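Local coordinates for protein exotoxin type A (Streptococcus pyogenes phage T12, PDB 1FNU) that probably acts as a secreted superantigen toxin, known as erythrogenic or scarlet fever toxin, of the staphylococcal and streptococcal toxin family, at residues 39-42 with 43-47; 3-6 with 7-10; 159-162 with 163-166. One frame throughout, in Å; residues are numbered along the deposited sequence.

Contact 1 (39-42 with 43-47); sequences DQLL and SHDLI. With CD (cadmium ion), chain F.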
loop_
_atom_site.group_PDB
_atom_site.type_symbol
_atom_site.label_atom_id
_atom_site.label_comp_id
_atom_site.label_asym_id
_atom_site.label_seq_id
_atom_site.Cartn_x
_atom_site.Cartn_y
_atom_site.Cartn_z
ATOM N N ASP A 39 -14.934 -1.987 15.987
ATOM C CA ASP A 39 -13.505 -1.980 16.186
ATOM C C ASP A 39 -13.016 -0.635 15.594
ATOM O O ASP A 39 -13.809 0.217 15.197
ATOM C CB ASP A 39 -12.917 -3.208 15.428
ATOM C CG ASP A 39 -11.608 -3.717 16.039
ATOM O OD1 ASP A 39 -10.933 -2.931 16.743
ATOM O OD2 ASP A 39 -11.229 -4.904 15.800
ATOM N N GLN A 40 -11.697 -0.470 15.564
ATOM C CA GLN A 40 -11.110 0.741 15.017
ATOM C C GLN A 40 -9.634 0.454 14.748
ATOM O O GLN A 40 -9.018 -0.421 15.412
ATOM C CB GLN A 40 -11.360 1.942 15.968
ATOM C CG GLN A 40 -10.336 2.332 16.991
ATOM C CD GLN A 40 -10.952 3.355 17.998
ATOM O OE1 GLN A 40 -11.621 4.375 17.627
ATOM N NE2 GLN A 40 -10.722 3.091 19.252
ATOM N N LEU A 41 -9.096 1.124 13.719
ATOM C CA LEU A 41 -7.679 0.995 13.310
ATOM C C LEU A 41 -6.861 2.077 14.095
ATOM O O LEU A 41 -6.025 1.809 14.909
ATOM C CB LEU A 41 -7.549 1.227 11.788
ATOM C CG LEU A 41 -6.102 1.115 11.236
ATOM C CD1 LEU A 41 -5.499 -0.247 11.563
ATOM C CD2 LEU A 41 -6.044 1.316 9.754
ATOM N N LEU A 42 -7.230 3.319 13.856
ATOM C CA LEU A 42 -6.628 4.449 14.537
ATOM C C LEU A 42 -7.684 5.072 15.486
ATOM O O LEU A 42 -8.867 4.871 15.307
ATOM C CB LEU A 42 -6.197 5.442 13.488
ATOM C CG LEU A 42 -5.130 4.920 12.481
ATOM C CD1 LEU A 42 -4.483 6.088 11.796
ATOM C CD2 LEU A 42 -4.048 4.100 13.236
ATOM N N SER A 43 -7.266 5.851 16.468
ATOM C CA SER A 43 -8.243 6.419 17.399
ATOM C C SER A 43 -9.374 7.279 16.790
ATOM O O SER A 43 -10.418 7.460 17.431
ATOM C CB SER A 43 -7.494 7.253 18.445
ATOM O OG SER A 43 -6.566 6.428 19.098
ATOM N N HIS A 44 -9.202 7.797 15.568
ATOM C CA HIS A 44 -10.240 8.697 15.063
ATOM C C HIS A 44 -11.184 8.075 14.078
ATOM O O HIS A 44 -11.957 8.772 13.442
ATOM C CB HIS A 44 -9.638 9.946 14.421
ATOM C CG HIS A 44 -8.729 9.662 13.250
ATOM N ND1 HIS A 44 -7.372 9.578 13.364
ATOM C CD2 HIS A 44 -9.006 9.346 11.966
ATOM C CE1 HIS A 44 -6.840 9.224 12.202
ATOM N NE2 HIS A 44 -7.818 9.076 11.335
ATOM N N ASP A 45 -11.083 6.764 13.935
ATOM C CA ASP A 45 -11.959 6.075 13.043
ATOM C C ASP A 45 -12.804 5.057 13.770
ATOM O O ASP A 45 -12.538 4.768 14.943
ATOM C CB ASP A 45 -11.159 5.397 11.865
ATOM C CG ASP A 45 -10.262 4.173 12.285
ATOM O OD1 ASP A 45 -10.722 3.155 12.881
ATOM O OD2 ASP A 45 -9.039 4.180 11.938
ATOM N N LEU A 46 -13.857 4.559 13.076
ATOM C CA LEU A 46 -14.689 3.443 13.602
ATOM C C LEU A 46 -14.949 2.503 12.360
ATOM O O LEU A 46 -15.144 2.978 11.260
ATOM C CB LEU A 46 -16.038 3.921 14.233
ATOM C CG LEU A 46 -15.987 4.791 15.540
ATOM C CD1 LEU A 46 -17.389 5.445 15.776
ATOM C CD2 LEU A 46 -15.448 3.850 16.714
ATOM N N ILE A 47 -14.913 1.193 12.591
ATOM C CA ILE A 47 -15.068 0.127 11.607
ATOM C C ILE A 47 -16.348 -0.548 11.953
ATOM O O ILE A 47 -16.649 -0.753 13.145
ATOM C CB ILE A 47 -13.918 -0.880 11.763
ATOM C CG1 ILE A 47 -12.615 -0.165 11.438
ATOM C CG2 ILE A 47 -14.134 -2.123 10.928
ATOM C CD1 ILE A 47 -11.438 -1.117 11.560
HETATM CD CD CD F . -10.729 -6.053 14.315
HETATM O O HOH W 1 -11.516 -5.593 12.076
HETATM O O HOH W 2 -11.158 -8.724 15.031
HETATM O O HOH W 3 -8.483 -5.035 14.223
#

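Contact 2 (3-6 with 7-10); sequences DPDP and SQLH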
loop_
_atom_site.group_PDB
_atom_site.type_symbol
_atom_site.label_atom_id
_atom_site.label_comp_id
_atom_site.label_asym_id
_atom_site.label_seq_id
_atom_site.Cartn_x
_atom_site.Cartn_y
_atom_site.Cartn_z
ATOM N N ASP A 3 -18.018 32.678 2.189
ATOM C CA ASP A 3 -18.290 32.309 0.816
ATOM C C ASP A 3 -17.031 32.406 -0.040
ATOM O O ASP A 3 -16.190 33.299 0.110
ATOM C CB ASP A 3 -19.461 33.120 0.250
ATOM C CG ASP A 3 -20.820 32.605 0.771
ATOM O OD1 ASP A 3 -20.815 31.876 1.791
ATOM O OD2 ASP A 3 -21.877 32.923 0.178
ATOM N N PRO A 4 -16.867 31.435 -0.933
ATOM C CA PRO A 4 -15.709 31.388 -1.809
ATOM C C PRO A 4 -15.436 32.623 -2.657
ATOM O O PRO A 4 -16.337 33.323 -3.157
ATOM C CB PRO A 4 -15.977 30.123 -2.646
ATOM C CG PRO A 4 -17.463 30.082 -2.700
ATOM C CD PRO A 4 -17.783 30.318 -1.240
ATOM N N ASP A 5 -14.154 32.899 -2.760
ATOM C CA ASP A 5 -13.679 33.968 -3.608
ATOM C C ASP A 5 -13.587 33.262 -4.986
ATOM O O ASP A 5 -13.303 32.063 -5.017
ATOM C CB ASP A 5 -12.281 34.367 -3.123
ATOM C CG ASP A 5 -11.641 35.417 -3.992
ATOM O OD1 ASP A 5 -11.758 35.322 -5.246
ATOM O OD2 ASP A 5 -10.991 36.335 -3.438
ATOM N N PRO A 6 -13.944 33.927 -6.111
ATOM C CA PRO A 6 -13.853 33.315 -7.457
ATOM C C PRO A 6 -12.497 32.592 -7.762
ATOM O O PRO A 6 -12.461 31.578 -8.471
ATOM C CB PRO A 6 -14.119 34.523 -8.387
ATOM C CG PRO A 6 -15.230 35.236 -7.608
ATOM C CD PRO A 6 -14.582 35.261 -6.213
ATOM N N SER A 7 -11.408 33.126 -7.205
ATOM C CA SER A 7 -10.039 32.590 -7.342
ATOM C C SER A 7 -9.795 31.400 -6.424
ATOM O O SER A 7 -8.823 30.682 -6.597
ATOM C CB SER A 7 -9.035 33.679 -6.971
ATOM O OG SER A 7 -9.337 34.121 -5.651
ATOM N N GLN A 8 -10.662 31.246 -5.423
ATOM C CA GLN A 8 -10.627 30.157 -4.448
ATOM C C GLN A 8 -11.247 28.878 -4.988
ATOM O O GLN A 8 -11.023 27.836 -4.428
ATOM C CB GLN A 8 -11.373 30.545 -3.151
ATOM C CG GLN A 8 -10.675 31.662 -2.335
ATOM C CD GLN A 8 -11.385 32.105 -1.025
ATOM O OE1 GLN A 8 -10.840 32.940 -0.285
ATOM N NE2 GLN A 8 -12.580 31.577 -0.754
ATOM N N LEU A 9 -12.056 28.962 -6.040
ATOM C CA LEU A 9 -12.670 27.795 -6.635
ATOM C C LEU A 9 -11.733 27.029 -7.565
ATOM O O LEU A 9 -10.950 27.594 -8.299
ATOM C CB LEU A 9 -13.953 28.203 -7.379
ATOM C CG LEU A 9 -14.959 28.860 -6.379
ATOM C CD1 LEU A 9 -16.081 29.613 -7.085
ATOM C CD2 LEU A 9 -15.497 27.777 -5.420
ATOM N N HIS A 10 -11.818 25.714 -7.490
ATOM C CA HIS A 10 -11.011 24.814 -8.334
ATOM C C HIS A 10 -11.681 24.729 -9.706
ATOM O O HIS A 10 -12.879 24.485 -9.808
ATOM C CB HIS A 10 -10.948 23.406 -7.693
ATOM C CG HIS A 10 -10.240 23.354 -6.374
ATOM N ND1 HIS A 10 -10.400 22.308 -5.488
ATOM C CD2 HIS A 10 -9.262 24.135 -5.847
ATOM C CE1 HIS A 10 -9.553 22.440 -4.474
ATOM N NE2 HIS A 10 -8.848 23.540 -4.668
#

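Contact 3 (159-162 with 163-166); sequences LYTN and GPSK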
loop_
_atom_site.group_PDB
_atom_site.type_symbol
_atom_site.label_atom_id
_atom_site.label_comp_id
_atom_site.label_asym_id
_atom_site.label_seq_id
_atom_site.Cartn_x
_atom_site.Cartn_y
_atom_site.Cartn_z
ATOM N N LEU A 159 -23.307 17.452 -14.431
ATOM C CA LEU A 159 -22.311 18.004 -13.502
ATOM C C LEU A 159 -20.990 17.253 -13.653
ATOM O O LEU A 159 -19.931 17.855 -13.597
ATOM C CB LEU A 159 -22.807 17.932 -12.026
ATOM C CG LEU A 159 -21.775 18.239 -10.931
ATOM C CD1 LEU A 159 -21.093 19.536 -11.212
ATOM C CD2 LEU A 159 -22.413 18.297 -9.546
ATOM N N TYR A 160 -21.072 15.940 -13.756
ATOM C CA TYR A 160 -19.871 15.107 -13.948
ATOM C C TYR A 160 -20.150 14.109 -15.102
ATOM O O TYR A 160 -21.336 13.776 -15.408
ATOM C CB TYR A 160 -19.505 14.313 -12.647
ATOM C CG TYR A 160 -19.227 15.121 -11.367
ATOM C CD1 TYR A 160 -18.225 16.083 -11.308
ATOM C CD2 TYR A 160 -19.996 14.934 -10.203
ATOM C CE1 TYR A 160 -17.994 16.824 -10.164
ATOM C CE2 TYR A 160 -19.752 15.693 -9.029
ATOM C CZ TYR A 160 -18.748 16.631 -9.017
ATOM O OH TYR A 160 -18.476 17.383 -7.900
ATOM N N THR A 161 -19.091 13.661 -15.782
ATOM C CA THR A 161 -19.266 12.638 -16.795
ATOM C C THR A 161 -18.006 11.774 -16.694
ATOM O O THR A 161 -17.089 12.101 -16.006
ATOM C CB THR A 161 -19.301 13.162 -18.286
ATOM O OG1 THR A 161 -17.998 13.578 -18.634
ATOM C CG2 THR A 161 -20.271 14.395 -18.536
ATOM N N ASN A 162 -17.975 10.672 -17.415
ATOM C CA ASN A 162 -16.771 9.874 -17.462
ATOM C C ASN A 162 -15.932 10.725 -18.481
ATOM O O ASN A 162 -15.789 10.386 -19.650
ATOM C CB ASN A 162 -17.090 8.485 -18.013
ATOM C CG ASN A 162 -15.874 7.602 -18.039
ATOM O OD1 ASN A 162 -14.867 7.929 -17.447
ATOM N ND2 ASN A 162 -15.967 6.467 -18.715
ATOM N N GLY A 163 -15.382 11.825 -18.000
ATOM C CA GLY A 163 -14.685 12.763 -18.855
ATOM C C GLY A 163 -14.822 14.155 -18.260
ATOM O O GLY A 163 -14.945 14.255 -17.047
ATOM N N PRO A 164 -14.922 15.258 -19.031
ATOM C CA PRO A 164 -14.994 16.484 -18.256
ATOM C C PRO A 164 -16.407 16.858 -17.900
ATOM O O PRO A 164 -17.341 16.148 -18.257
ATOM C CB PRO A 164 -14.271 17.470 -19.146
ATOM C CG PRO A 164 -14.731 17.055 -20.526
ATOM C CD PRO A 164 -15.228 15.591 -20.421
ATOM N N SER A 165 -16.540 17.920 -17.123
ATOM C CA SER A 165 -17.854 18.392 -16.664
ATOM C C SER A 165 -18.325 19.507 -17.561
ATOM O O SER A 165 -17.518 20.153 -18.153
ATOM C CB SER A 165 -17.727 18.984 -15.247
ATOM O OG SER A 165 -18.873 19.776 -14.869
ATOM N N LYS A 166 -19.635 19.747 -17.656
ATOM C CA LYS A 166 -20.139 20.902 -18.445
ATOM C C LYS A 166 -19.779 22.239 -17.703
ATOM O O LYS A 166 -19.714 23.343 -18.313
ATOM C CB LYS A 166 -21.681 20.749 -18.607
ATOM C CG LYS A 166 -22.395 21.867 -19.322
ATOM C CD LYS A 166 -23.794 21.357 -19.561
ATOM C CE LYS A 166 -24.846 22.464 -19.725
ATOM N NZ LYS A 166 -26.064 21.773 -20.240
HETATM O O HOH W 4 -16.633 15.039 -15.001
#

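Contact 1 (39-42 with 43-47)
Asp-39 and Ile-47 form a single antiparallel hydrogen-bonded pair, Ile-47 N giving to Asp-39 O at 3.0 Å, and between them the chain reverses through a type I beta turn from Leu-42 to Asp-45. The turn is closed by Asp-45 N, which reaches Leu-42 O at 3.2 Å. Inside the loop the carboxylate of Asp-45 takes up two successive backbone amides. With CG set between the backbone N and carbonyl carbon (chi1 70°), the group folds back over the preceding loop, 39-42: OD1 meets Leu-41 N on its syn lone pair at 2.7 Å, while Leu-42 N comes to OD2 at 2.8 Å from well above the carboxylate plane. Two bonds at different tilts fix the rotation of the group. Leu-42 lies alongside His-44, its CD1 meeting the ring obliquely at CE1, and CD1 of Ile-47 packs against CA of Gln-40. At the far end Asp-39 divides its oxygens: OD1 accepts from Gln-40 N at 2.8 Å, and OD2 binds, at 1.9 Å, one ion of a cadmium cluster; three waters, one distant, also bind this ion. Ser-43 OG bonds to Glu-191 N of a second subunit. Strand 45-48 is an outermost strand of the OB-fold sheet within this chain and bonds to strand 57-61 through Leu-46 and Thr-60; Leu-46 also packs on Phe-71 of helix 65-72.

Contact 2 (3-6 with 7-10)
Asp-5 OD1 is gripped twice by Ser-7, by its hydroxyl OG at 2.7 Å and by its backbone N at 3.0 Å. Both donors come to the same face of the carboxylate, but at different heights: OG stands almost directly above the plane (80° out of it), whereas N meets the oxygen on its anti side with a smaller tilt. The Asp-5 side chain is swung forward along the chain, CG anti to the backbone N (chi1 176°), which brings OD1 over the start of the turn. The bond to the amide two residues on makes this an Asx turn, and it overlaps a type I beta turn from Asp-5 to Gln-8, in which Gln-8 N gives to Asp-5 O at 2.8 Å; Leu-9 N adds a weak bond to the same carbonyl. The aliphatic part of Gln-8 folds back across the turn and lies beside Asp-5 CB. On the apolar side Leu-9 CD2 lies against Pro-4 CB at 3.7 Å, the two side chains crossing at a slant. These two residues face the beta-grasp sheet, where both touch Tyr-171 of strand 169-176 and Pro-4 also meets Trp-183 of strand 182-185. Asp-3 makes a salt bridge with Lys-173 of strand 169-176.

Contact 3 (159-162 with 163-166)
Thr-161 and Gly-163 face each other across an inverse gamma turn centred on Asn-162, Gly-163 N making a weak, bent bond to Thr-161 O at 2.6 Å. The chain folds back on itself here, and two hydroxyls tie its limbs together. Thr-161 OG1, lying between the backbone N and carbonyl carbon (chi1 71°), gives to Pro-164 O at 2.7 Å, tilted modestly from the carbonyl plane. Farther from the bend Ser-165 OG donates to Leu-159 O at a short 2.5 Å, from above that carbonyl's plane; its trans chi1 of 165° swings the hydroxyl across to the opposite limb. A water sits between the limbs, accepting from Thr-161 N at 2.9 Å and donating to Gly-163 O at 2.8 Å, so that backbone polar groups too far apart to bond directly are bridged. At phi 150° a beta carbon on Gly-163 would run into Asn-162 O, so the bend depends on its absence. In the next shell, Tyr-167 N bonds to the Ser-165 hydroxyl, which is thus held by two backbone groups. Asn-162 rests on Gln-19 and Phe-23 of helix 19-26 and Leu-159 on Ile-154 of helix 142-157; the loop links the latter helix to strand 169-176 of the beta-grasp domain. The Tyr-160 hydroxyl bonds to Phe-186 O, and Leu-159 CG sits 3.7 Å above the centre of the Tyr-160 ring.

How the contacts relate
Along the chain contact 2 comes first, near the N-terminus, then contact 1 and finally contact 3. Contact 1 belongs to the OB-fold domain and contact 3 to the beta-grasp domain, on opposite sides of the chain's centre with centres 34 Å apart. Contact 2, also about 34 Å from contact 1, lies against the beta-grasp sheet although it stands at the N-terminal end of the chain, ahead of helix 19-26, so the N-terminal segment reaches over to the C-terminal domain. Its centre is 20 Å from that of contact 3, with nearest atoms about 9 Å apart; 7-10 packs on strand 169-176, which the loop of contact 3 leads into. None of the three touches another.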